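Local coordinates for protein SAM dependent methyltransferase (Agrobacterium tumefaciens, PDB 2IGT) that binds S-adenosylmethionine and probably transfers its methyl group to a substrate, as S-adenosylmethionine-dependent methyltransferases do, at residues E57-Y62 / V133-I138; L122-A127 / A191-V196; P204-C209 / S224-I229; K214-E219 / R259-P264. All blocks are in the same frame, centred on the assembly; numbering follows the deposited sequence. Where two conformers were deposited one is given.

From the N terminus, contact 1 closes the first loop, bringing the end of strand 54-59, just before its hairpin turn, onto 133-138 ahead of helix 138-150. Contact 2 opens before that loop is complete: 122-127 pairs with helix 185-198, so the two loops cross, and Tyr62 packs on Phe125 where they touch. The pair ties the N-terminal beta region to the methyltransferase fold. Contact 3 joins strand 205-208 to the segment entering strand 228-231, and Trp207 packed on Ala191 links it back to contact 2. Contact 4 crosses it, since 214-219 precedes 224-229 and 259-264 lies beyond; it joins helix 212-222 to the end of helix 247-260. The Tyr226-Glu219 bond connects contacts 3 and 4.

Contact 1. Residues E57-Y62 / V133-I138; sequences EQYGDY and VFPEQI. With FMT (formic acid), chain I.
CG of Tyr59 stands anti to its own carbonyl carbon (chi1 -74°), which carries the phenol to Val133 and Pro135; Val133 meets it with CG1, the branch held between backbone N and carbonyl carbon (chi1 60°). The contact joins a beta hairpin to the Rossmann-like class I methyltransferase fold. Tyr59 ends strand 54-59 and starts the type II' beta turn that closes at Tyr62, while Pro135 begins a 3-10 segment leading into helix 138-150. One ring carbon makes both close apolar approaches: Tyr59 CE1 lies 3.7 Å from Pro135 CG and 4.0 Å from Val133 CG1. The proline ring crosses the tyrosine at about a right angle, whereas Val133 runs past it in the opposite direction, and both reach the aromatic ring obliquely. The interface is small, 104 Å² over both sides, but all three residues are buried.

No direct hydrogen bond spans the segments. A water does so instead, 2.9 Å from Tyr59 OH and 3.0 Å from Val133 O, and it also bonds to O2 of a formic acid molecule that probably came from the crystallisation liquor. Phe134, next in the chain to Val133, belongs to the S-adenosylmethionine pocket and touches the cofactor, so the contact borders that site. Arg66 forms a salt bridge with Glu57 OE1. The other carboxylate oxygen fixes the phenol: Tyr59 OH donates to Glu57 OE2 at 2.9 Å, approaching 54° out of the carboxylate plane.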
# COMPACT_ATOMS: atom_id res chain seq x y z
N GLU A 57 -4.40 -29.58 -13.05
CA GLU A 57 -5.02 -30.13 -11.83
C GLU A 57 -6.53 -30.14 -11.99
O GLU A 57 -7.07 -29.29 -12.68
CB GLU A 57 -4.67 -29.27 -10.61
CG GLU A 57 -3.19 -29.16 -10.31
CD GLU A 57 -2.90 -27.97 -9.44
OE1 GLU A 57 -2.91 -26.82 -9.96
OE2 GLU A 57 -2.69 -28.19 -8.24
N GLN A 58 -7.20 -31.09 -11.34
CA GLN A 58 -8.66 -31.06 -11.26
C GLN A 58 -9.05 -30.67 -9.83
O GLN A 58 -8.58 -31.29 -8.88
CB GLN A 58 -9.25 -32.44 -11.63
CG GLN A 58 -10.77 -32.50 -11.86
CD GLN A 58 -11.21 -31.88 -13.20
OE1 GLN A 58 -10.43 -31.81 -14.16
NE2 GLN A 58 -12.47 -31.43 -13.25
N TYR A 59 -9.83 -29.59 -9.68
CA TYR A 59 -10.41 -29.16 -8.41
C TYR A 59 -11.92 -29.20 -8.59
O TYR A 59 -12.49 -28.29 -9.20
CB TYR A 59 -9.98 -27.72 -8.05
CG TYR A 59 -8.54 -27.64 -7.58
CD1 TYR A 59 -8.22 -27.83 -6.24
CD2 TYR A 59 -7.49 -27.40 -8.49
CE1 TYR A 59 -6.90 -27.77 -5.79
CE2 TYR A 59 -6.16 -27.35 -8.05
CZ TYR A 59 -5.88 -27.54 -6.69
OH TYR A 59 -4.60 -27.53 -6.23
N GLY A 60 -12.55 -30.26 -8.09
CA GLY A 60 -13.99 -30.44 -8.31
C GLY A 60 -14.35 -30.45 -9.78
O GLY A 60 -13.80 -31.23 -10.56
N ASP A 61 -15.27 -29.57 -10.18
CA ASP A 61 -15.66 -29.49 -11.58
C ASP A 61 -14.73 -28.71 -12.52
O ASP A 61 -14.94 -28.74 -13.72
CB ASP A 61 -17.08 -28.95 -11.71
CG ASP A 61 -18.12 -29.94 -11.23
OD1 ASP A 61 -17.95 -31.17 -11.47
OD2 ASP A 61 -19.10 -29.48 -10.62
N TYR A 62 -13.71 -28.03 -12.00
CA TYR A 62 -12.81 -27.27 -12.86
C TYR A 62 -11.46 -27.96 -13.12
O TYR A 62 -10.83 -28.49 -12.20
CB TYR A 62 -12.51 -25.88 -12.27
CG TYR A 62 -13.68 -24.92 -12.19
CD1 TYR A 62 -14.78 -25.03 -13.06
CD2 TYR A 62 -13.65 -23.87 -11.27
CE1 TYR A 62 -15.84 -24.14 -12.98
CE2 TYR A 62 -14.71 -22.95 -11.20
CZ TYR A 62 -15.79 -23.09 -12.05
OH TYR A 62 -16.81 -22.19 -11.96
N VAL A 133 -6.85 -23.61 -1.25
CA VAL A 133 -6.58 -24.86 -0.55
C VAL A 133 -5.26 -25.43 -1.05
O VAL A 133 -4.90 -25.23 -2.21
CB VAL A 133 -7.76 -25.89 -0.72
CG1 VAL A 133 -8.01 -26.24 -2.21
CG2 VAL A 133 -7.58 -27.14 0.16
N PHE A 134 -4.54 -26.08 -0.14
CA PHE A 134 -3.36 -26.86 -0.44
C PHE A 134 -3.75 -28.32 -0.24
O PHE A 134 -3.61 -28.86 0.87
CB PHE A 134 -2.20 -26.44 0.49
CG PHE A 134 -1.64 -25.08 0.18
CD1 PHE A 134 -0.60 -24.92 -0.74
CD2 PHE A 134 -2.15 -23.96 0.80
CE1 PHE A 134 -0.07 -23.66 -1.03
CE2 PHE A 134 -1.64 -22.68 0.51
CZ PHE A 134 -0.59 -22.53 -0.40
N PRO A 135 -4.29 -28.98 -1.29
CA PRO A 135 -4.95 -30.27 -1.05
C PRO A 135 -4.01 -31.37 -0.59
O PRO A 135 -4.45 -32.35 0.02
CB PRO A 135 -5.56 -30.64 -2.41
CG PRO A 135 -4.93 -29.75 -3.40
CD PRO A 135 -4.34 -28.56 -2.70
N GLU A 136 -2.72 -31.23 -0.89
CA GLU A 136 -1.73 -32.21 -0.41
C GLU A 136 -1.71 -32.30 1.12
O GLU A 136 -1.37 -33.35 1.69
CB GLU A 136 -0.32 -31.86 -0.93
CG GLU A 136 0.28 -30.56 -0.41
CD GLU A 136 -0.09 -29.32 -1.23
OE1 GLU A 136 -1.08 -29.35 -2.00
OE2 GLU A 136 0.61 -28.30 -1.12
N GLN A 137 -2.09 -31.20 1.79
CA GLN A 137 -2.16 -31.14 3.26
C GLN A 137 -3.15 -32.15 3.86
O GLN A 137 -3.18 -32.35 5.08
CB GLN A 137 -2.46 -29.70 3.72
CG GLN A 137 -1.29 -28.71 3.48
CD GLN A 137 -0.10 -28.98 4.40
OE1 GLN A 137 -0.28 -29.40 5.55
NE2 GLN A 137 1.10 -28.76 3.90
N ILE A 138 -3.93 -32.82 3.00
CA ILE A 138 -4.84 -33.88 3.45
C ILE A 138 -4.13 -34.97 4.26
O ILE A 138 -4.73 -35.55 5.17
CB ILE A 138 -5.62 -34.53 2.29
CG1 ILE A 138 -6.83 -35.32 2.85
CG2 ILE A 138 -4.68 -35.40 1.40
CD1 ILE A 138 -7.82 -35.84 1.80
C FMT I . -3.45 -22.77 -2.63
O1 FMT I . -4.37 -22.05 -2.20
O2 FMT I . -3.27 -23.06 -3.81
O HOH W 1 -3.03 -25.92 -4.41

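Contact 2. Residues L122-A127 / A191-V196; sequences LGRFTA and AKENQV. With ACY (acetic acid), chain G.
Leu122 and Asn194, their CA atoms 6.4 Å apart, mark the nearest backbone approach between the strand segment 122-124 and the helix segment 191-196, whose axes come within 9.8 Å and run at 147° to each other. This contact sets a two-stranded antiparallel hairpin against a helix of the Rossmann-like domain. The Asn194 amide bridges to the strand's backbone. Its OD1 accepts from Leu122 N at 2.9 Å, with the donor 42° above the carbonyl plane, and takes a second bond from a water shared with Arg124 NH2. Its ND2 gives to another water, 2.9 Å away, which reaches Leu122 O, and ND2 also bonds to Thr164 O. Both ends of this buried amide are therefore engaged, which fixes its rotation.

Arg124 leaves the strand with CG anti to the backbone N, and a bend at chi3 turns the guanidinium to the helix. NH2 forms a salt bridge with Glu193 OE1 at 3.1 Å. The carboxylate oxygen lies in the guanidinium plane, but the two planes stand 86° apart, so this is a single-oxygen grip and not a side-on pairing. A third water, 2.9 Å from Arg124 NH1 and 2.6 Å from Glu193 OE1, spans the same pair. Leu122 CD1 lies 3.6 Å from Glu193 OE1, so one methyl borders that oxygen.

Glu193 is exposed, whereas Arg124 is buried and has its strongest partner in Glu110, through NH1. The buried positive charge is thus balanced by two carboxylates and would probably favour their ionised form, with the helix residue contributing the weaker, water-assisted half.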
# COMPACT_ATOMS: atom_id res chain seq x y z
N LEU A 122 -14.72 -23.55 -0.28
CA LEU A 122 -14.71 -22.92 -1.60
C LEU A 122 -13.32 -22.88 -2.22
O LEU A 122 -12.36 -22.47 -1.57
CB LEU A 122 -15.27 -21.48 -1.52
CG LEU A 122 -16.71 -21.33 -1.01
CD1 LEU A 122 -17.00 -19.87 -0.67
CD2 LEU A 122 -17.71 -21.90 -2.04
N GLY A 123 -13.23 -23.31 -3.48
CA GLY A 123 -12.12 -22.89 -4.33
C GLY A 123 -12.35 -21.42 -4.67
O GLY A 123 -13.50 -20.97 -4.74
N ARG A 124 -11.27 -20.66 -4.85
CA ARG A 124 -11.41 -19.22 -5.07
C ARG A 124 -10.35 -18.69 -6.03
O ARG A 124 -9.15 -18.91 -5.82
CB ARG A 124 -11.34 -18.46 -3.73
CG ARG A 124 -11.61 -16.95 -3.80
CD ARG A 124 -11.60 -16.30 -2.41
NE ARG A 124 -12.50 -16.98 -1.46
CZ ARG A 124 -13.75 -16.61 -1.23
NH1 ARG A 124 -14.27 -15.56 -1.87
NH2 ARG A 124 -14.50 -17.30 -0.38
N PHE A 125 -10.79 -17.99 -7.07
CA PHE A 125 -9.88 -17.26 -7.97
C PHE A 125 -9.57 -15.85 -7.41
O PHE A 125 -10.45 -14.98 -7.32
CB PHE A 125 -10.45 -17.16 -9.40
CG PHE A 125 -10.74 -18.48 -10.05
CD1 PHE A 125 -9.72 -19.40 -10.33
CD2 PHE A 125 -12.05 -18.80 -10.43
CE1 PHE A 125 -10.00 -20.62 -10.97
CE2 PHE A 125 -12.34 -20.01 -11.08
CZ PHE A 125 -11.30 -20.93 -11.35
N THR A 126 -8.33 -15.65 -7.02
CA THR A 126 -7.88 -14.32 -6.64
C THR A 126 -6.86 -13.89 -7.70
O THR A 126 -6.71 -14.56 -8.71
CB THR A 126 -7.22 -14.32 -5.27
OG1 THR A 126 -6.05 -15.14 -5.34
CG2 THR A 126 -8.19 -14.85 -4.19
N ALA A 127 -6.14 -12.81 -7.45
CA ALA A 127 -5.11 -12.38 -8.39
C ALA A 127 -3.81 -13.18 -8.22
O ALA A 127 -2.84 -12.95 -8.94
CB ALA A 127 -4.84 -10.90 -8.22
N ALA A 191 -12.14 -18.13 5.62
CA ALA A 191 -12.24 -19.30 6.48
C ALA A 191 -13.65 -19.41 7.07
O ALA A 191 -14.24 -20.50 7.11
CB ALA A 191 -11.17 -19.25 7.58
N LYS A 192 -14.19 -18.28 7.52
CA LYS A 192 -15.56 -18.22 8.06
C LYS A 192 -16.60 -18.61 7.01
O LYS A 192 -17.56 -19.33 7.32
CB LYS A 192 -15.85 -16.81 8.60
CG LYS A 192 -15.15 -16.49 9.92
CD LYS A 192 -15.46 -15.06 10.36
CE LYS A 192 -14.78 -14.72 11.66
NZ LYS A 192 -15.04 -13.30 12.03
N GLU A 193 -16.43 -18.13 5.78
CA GLU A 193 -17.26 -18.57 4.66
C GLU A 193 -17.23 -20.10 4.52
O GLU A 193 -18.28 -20.70 4.30
CB GLU A 193 -16.83 -17.92 3.35
CG GLU A 193 -17.32 -16.51 3.16
CD GLU A 193 -16.92 -15.95 1.81
OE1 GLU A 193 -17.29 -16.55 0.78
OE2 GLU A 193 -16.20 -14.92 1.79
N ASN A 194 -16.05 -20.70 4.62
CA ASN A 194 -15.90 -22.16 4.60
C ASN A 194 -16.58 -22.84 5.79
O ASN A 194 -17.27 -23.85 5.64
CB ASN A 194 -14.41 -22.56 4.53
CG ASN A 194 -13.79 -22.21 3.19
OD1 ASN A 194 -14.49 -22.06 2.19
ND2 ASN A 194 -12.45 -22.11 3.15
N GLN A 195 -16.41 -22.27 6.98
CA GLN A 195 -17.13 -22.79 8.14
C GLN A 195 -18.67 -22.85 7.90
O GLN A 195 -19.33 -23.86 8.23
CB GLN A 195 -16.80 -21.93 9.38
CG GLN A 195 -17.54 -22.37 10.66
CD GLN A 195 -17.39 -21.38 11.78
OE1 GLN A 195 -17.09 -20.20 11.55
NE2 GLN A 195 -17.59 -21.85 13.02
N VAL A 196 -19.22 -21.78 7.33
CA VAL A 196 -20.67 -21.74 7.04
C VAL A 196 -21.02 -22.85 6.06
O VAL A 196 -21.93 -23.65 6.33
CB VAL A 196 -21.12 -20.38 6.47
CG1 VAL A 196 -22.57 -20.43 6.00
CG2 VAL A 196 -20.95 -19.29 7.53
C ACY G . -13.96 -11.43 9.17
O ACY G . -14.79 -12.32 9.40
OXT ACY G . -13.13 -11.06 10.03
CH3 ACY G . -14.00 -10.78 7.82
O HOH W 2 -11.06 -21.94 0.56
O HOH W 3 -13.91 -19.48 1.44
O HOH W 4 -17.11 -15.34 -1.50

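Contact 3. Residues P204-C209 / S224-I229; sequences PIRWIC and STYDII
Arg206 and Tyr226 cross at about a right angle, two long side chains that span the 13.2 Å between their CA atoms and meet at the edges of their planar groups. They stand at the two ends of a beta-alpha-beta crossover in the class I methyltransferase sheet, where strand 205-208 at its edge leads through helix 212-222 to strand 228-231, with strands 177-181 and 156-160 lying between.

A chi1 of 160° extends Arg206 from the strand, and the bend at chi3 swings its guanidinium toward the tyrosine. The guanidinium and ring planes are 36° apart. Arg206 NH2 comes 2.8 Å from Tyr226 OH, but the angle is too poor for a hydrogen bond. The approach itself is doubtful, since Arg206 was deposited in two conformers and the distance holds for one of them.

Each group finds its polar partner outside the pair. Arg206 NH2 bonds to Thr179 OG1 on the intervening strand 177-181, and its ion pair with Glu219 is long and weak. The phenol, by contrast, is tied to helix 212-222 by the hydrogen bond between Tyr226 OH and Glu219 OE1.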
# COMPACT_ATOMS: atom_id res chain seq x y z
N PRO A 204 -17.10 -25.10 18.16
CA PRO A 204 -16.19 -24.21 18.91
C PRO A 204 -14.91 -23.88 18.11
O PRO A 204 -13.86 -24.54 18.26
CB PRO A 204 -15.89 -25.01 20.19
CG PRO A 204 -16.04 -26.45 19.75
CD PRO A 204 -17.16 -26.45 18.76
N ILE A 205 -15.02 -22.90 17.22
CA ILE A 205 -13.84 -22.36 16.53
C ILE A 205 -13.70 -20.89 16.92
O ILE A 205 -14.63 -20.09 16.74
CB ILE A 205 -13.96 -22.47 15.01
CG1 ILE A 205 -14.23 -23.93 14.61
CG2 ILE A 205 -12.65 -21.92 14.32
CD1 ILE A 205 -14.41 -24.10 13.10
N ARG A 206 -12.55 -20.55 17.49
CA ARG A 206 -12.26 -19.17 17.86
C ARG A 206 -11.34 -18.55 16.79
O ARG A 206 -10.23 -19.05 16.55
CB ARG A 206 -11.64 -19.14 19.27
CG ARG A 206 -10.86 -17.89 19.62
CD ARG A 206 -10.48 -17.86 21.10
NE ARG A 206 -9.40 -18.80 21.39
CZ ARG A 206 -8.58 -18.71 22.44
NH1 ARG A 206 -8.73 -17.74 23.33
NH2 ARG A 206 -7.62 -19.62 22.60
N TRP A 207 -11.82 -17.48 16.14
CA TRP A 207 -11.13 -16.86 15.00
C TRP A 207 -10.32 -15.70 15.52
O TRP A 207 -10.89 -14.77 16.10
CB TRP A 207 -12.14 -16.36 13.95
CG TRP A 207 -13.02 -17.44 13.37
CD1 TRP A 207 -14.33 -17.68 13.69
CD2 TRP A 207 -12.65 -18.43 12.40
NE1 TRP A 207 -14.79 -18.76 12.97
CE2 TRP A 207 -13.79 -19.24 12.17
CE3 TRP A 207 -11.47 -18.72 11.69
CZ2 TRP A 207 -13.79 -20.32 11.28
CZ3 TRP A 207 -11.46 -19.81 10.81
CH2 TRP A 207 -12.62 -20.59 10.60
N ILE A 208 -9.00 -15.78 15.36
CA ILE A 208 -8.13 -14.79 15.95
C ILE A 208 -7.41 -14.08 14.80
O ILE A 208 -6.68 -14.71 14.04
CB ILE A 208 -7.07 -15.45 16.91
CG1 ILE A 208 -7.73 -16.17 18.11
CG2 ILE A 208 -6.04 -14.41 17.39
CD1 ILE A 208 -8.51 -15.28 19.09
N CYS A 209 -7.63 -12.77 14.67
CA CYS A 209 -6.95 -11.99 13.64
C CYS A 209 -5.82 -11.21 14.32
O CYS A 209 -6.02 -10.13 14.88
CB CYS A 209 -7.94 -11.07 12.92
SG CYS A 209 -7.18 -10.19 11.52
N SER A 224 -1.93 -20.51 28.92
CA SER A 224 -2.79 -21.34 28.07
C SER A 224 -2.07 -22.57 27.53
O SER A 224 -0.85 -22.54 27.33
CB SER A 224 -3.30 -20.48 26.90
OG SER A 224 -4.07 -19.41 27.43
N THR A 225 -2.81 -23.67 27.29
CA THR A 225 -2.20 -24.85 26.66
C THR A 225 -3.11 -25.47 25.61
O THR A 225 -4.32 -25.31 25.67
CB THR A 225 -1.79 -25.95 27.69
OG1 THR A 225 -2.95 -26.40 28.39
CG2 THR A 225 -0.74 -25.43 28.72
N TYR A 226 -2.50 -26.17 24.66
CA TYR A 226 -3.19 -26.86 23.58
C TYR A 226 -2.65 -28.28 23.46
O TYR A 226 -1.48 -28.56 23.76
CB TYR A 226 -2.94 -26.13 22.24
CG TYR A 226 -3.49 -24.72 22.23
CD1 TYR A 226 -4.76 -24.47 21.74
CD2 TYR A 226 -2.73 -23.64 22.73
CE1 TYR A 226 -5.27 -23.18 21.70
CE2 TYR A 226 -3.25 -22.33 22.72
CZ TYR A 226 -4.53 -22.13 22.18
OH TYR A 226 -5.11 -20.87 22.13
N ASP A 227 -3.52 -29.18 23.02
CA ASP A 227 -3.16 -30.59 22.86
C ASP A 227 -2.50 -30.83 21.52
O ASP A 227 -1.65 -31.73 21.38
CB ASP A 227 -4.40 -31.44 23.00
CG ASP A 227 -5.08 -31.25 24.35
OD1 ASP A 227 -4.46 -31.58 25.39
OD2 ASP A 227 -6.22 -30.74 24.38
N ILE A 228 -2.90 -30.05 20.51
CA ILE A 228 -2.28 -30.13 19.19
C ILE A 228 -2.02 -28.73 18.68
O ILE A 228 -2.89 -27.85 18.78
CB ILE A 228 -3.13 -30.96 18.16
CG1 ILE A 228 -3.29 -32.42 18.65
CG2 ILE A 228 -2.53 -30.84 16.70
CD1 ILE A 228 -4.20 -33.32 17.80
N ILE A 229 -0.81 -28.52 18.14
CA ILE A 229 -0.50 -27.24 17.52
C ILE A 229 -0.03 -27.50 16.11
O ILE A 229 0.89 -28.31 15.90
CB ILE A 229 0.60 -26.45 18.30
CG1 ILE A 229 0.12 -26.10 19.71
CG2 ILE A 229 1.00 -25.13 17.52
CD1 ILE A 229 1.24 -25.52 20.62

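Contact 4. Residues K214-E219 / R259-P264; sequences KFIQRE and REILSP
Ile261 carries this contact, giving up 75 Å² to helix 212-222, with Ile216 and Glu219 covered by 27 Å² each. It is the first residue after helix 247-260 to leave helical backbone angles. Its CB points toward helix 212-222, and the side chain divides into two contacts. The CD1 branch tip reaches Ile216, lying 3.7 Å from Ile216 CG2 and 3.9 Å from Ile216 CB, and the two isoleucines cross at about a right angle. Both hold CG1 between the backbone N and carbonyl carbon (chi1 61° in Ile216, 59° in Ile261), which leaves CG2 beside the backbone N in each. In Ile216 that CG2 is the methyl that meets Ile261.

The other branch of Ile261 serves Glu219. Its CG2 lies 4.0 Å from Glu219 C and 4.2 Å from Glu219 CB, so the methyl meets the backbone and the root of the side chain, not the carboxylate. The glutamate's outer part turns away: its CG lies 3.4 Å above one face of the Phe215 ring, toward the rim, and its oxygens go to Arg222 and Tyr226. No hydrogen bond crosses between the segments, and the joint is apolar.

Both isoleucines also touch Leu158 of strand 156-160, which places the two helices on one face of the central Rossmann-like sheet. Ile216 reaches further along helix 247-260 to Met254, Ile257 and Cys258. Beyond the helix end, backbone bonds from Ile261 and Ser263 to Tyr226 tie the turn to the segment entering strand 228-231.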
# COMPACT_ATOMS: atom_id res chain seq x y z
N LYS A 214 2.88 -13.01 18.23
CA LYS A 214 2.33 -12.17 19.29
C LYS A 214 1.22 -12.93 20.03
O LYS A 214 1.18 -12.96 21.27
CB LYS A 214 1.78 -10.87 18.72
CG LYS A 214 1.17 -9.93 19.78
CD LYS A 214 0.92 -8.51 19.20
CE LYS A 214 2.21 -7.66 19.17
NZ LYS A 214 2.11 -6.44 18.28
N PHE A 215 0.34 -13.58 19.26
CA PHE A 215 -0.74 -14.33 19.88
C PHE A 215 -0.18 -15.43 20.80
O PHE A 215 -0.63 -15.57 21.95
CB PHE A 215 -1.69 -14.97 18.86
CG PHE A 215 -2.78 -15.78 19.51
CD1 PHE A 215 -3.79 -15.14 20.24
CD2 PHE A 215 -2.76 -17.18 19.48
CE1 PHE A 215 -4.80 -15.88 20.86
CE2 PHE A 215 -3.77 -17.92 20.11
CZ PHE A 215 -4.79 -17.27 20.80
N ILE A 216 0.76 -16.23 20.29
CA ILE A 216 1.24 -17.35 21.12
C ILE A 216 2.07 -16.90 22.32
O ILE A 216 2.02 -17.55 23.37
CB ILE A 216 1.96 -18.49 20.33
CG1 ILE A 216 3.22 -17.96 19.62
CG2 ILE A 216 0.97 -19.22 19.37
CD1 ILE A 216 4.11 -19.07 19.07
N GLN A 217 2.78 -15.78 22.20
CA GLN A 217 3.48 -15.24 23.39
C GLN A 217 2.50 -14.76 24.44
O GLN A 217 2.72 -14.96 25.65
CB GLN A 217 4.49 -14.12 23.04
CG GLN A 217 5.61 -14.10 24.11
CD GLN A 217 6.61 -12.96 23.99
OE1 GLN A 217 6.59 -12.15 23.05
NE2 GLN A 217 7.51 -12.90 24.96
N ARG A 218 1.41 -14.14 24.00
CA ARG A 218 0.32 -13.77 24.90
C ARG A 218 -0.37 -14.99 25.52
O ARG A 218 -0.72 -14.94 26.71
CB ARG A 218 -0.67 -12.82 24.21
CG ARG A 218 0.00 -11.43 24.00
CD ARG A 218 -0.85 -10.39 23.24
NE ARG A 218 -0.07 -9.14 23.09
CZ ARG A 218 -0.52 -8.03 22.51
NH1 ARG A 218 -1.76 -7.97 22.02
NH2 ARG A 218 0.28 -6.95 22.44
N GLU A 219 -0.57 -16.05 24.73
CA GLU A 219 -1.05 -17.35 25.28
C GLU A 219 -0.11 -17.89 26.35
O GLU A 219 -0.54 -18.36 27.40
CB GLU A 219 -1.21 -18.39 24.15
CG GLU A 219 -2.37 -18.09 23.21
CD GLU A 219 -3.72 -18.15 23.93
OE1 GLU A 219 -4.32 -19.23 23.92
OE2 GLU A 219 -4.15 -17.12 24.49
N ARG A 259 6.20 -24.92 22.25
CA ARG A 259 6.45 -25.94 23.26
C ARG A 259 5.90 -25.54 24.63
O ARG A 259 5.28 -26.38 25.33
CB ARG A 259 7.94 -26.23 23.39
CG ARG A 259 8.21 -27.18 24.55
CD ARG A 259 9.61 -27.65 24.56
NE ARG A 259 9.82 -28.54 25.70
CZ ARG A 259 10.96 -29.18 25.94
NH1 ARG A 259 11.99 -29.04 25.12
NH2 ARG A 259 11.06 -29.97 27.03
N GLU A 260 6.12 -24.28 25.02
CA GLU A 260 5.63 -23.76 26.30
C GLU A 260 4.10 -23.74 26.41
O GLU A 260 3.56 -23.71 27.50
CB GLU A 260 6.24 -22.38 26.60
CG GLU A 260 7.74 -22.41 26.86
CD GLU A 260 8.10 -23.37 27.98
OE1 GLU A 260 7.67 -23.13 29.11
OE2 GLU A 260 8.78 -24.39 27.71
N ILE A 261 3.40 -23.78 25.29
CA ILE A 261 1.93 -23.83 25.30
C ILE A 261 1.34 -25.20 24.88
O ILE A 261 0.17 -25.30 24.55
CB ILE A 261 1.25 -22.63 24.54
CG1 ILE A 261 1.68 -22.56 23.06
CG2 ILE A 261 1.60 -21.33 25.24
CD1 ILE A 261 0.78 -21.67 22.18
N LEU A 262 2.18 -26.25 24.88
CA LEU A 262 1.67 -27.63 24.77
C LEU A 262 1.19 -28.14 26.12
O LEU A 262 1.86 -27.95 27.14
CB LEU A 262 2.72 -28.59 24.20
CG LEU A 262 3.09 -28.38 22.72
CD1 LEU A 262 4.35 -29.20 22.39
CD2 LEU A 262 1.92 -28.76 21.78
N SER A 263 0.03 -28.79 26.12
CA SER A 263 -0.47 -29.44 27.32
C SER A 263 0.44 -30.60 27.77
O SER A 263 1.18 -31.15 26.96
CB SER A 263 -1.91 -29.93 27.11
OG SER A 263 -1.93 -31.03 26.19
N PRO A 264 0.38 -30.98 29.06
CA PRO A 264 1.09 -32.19 29.53
C PRO A 264 0.72 -33.44 28.75
O PRO A 264 1.58 -34.30 28.56
CB PRO A 264 0.62 -32.32 31.00
CG PRO A 264 0.37 -30.93 31.38
CD PRO A 264 -0.29 -30.30 30.16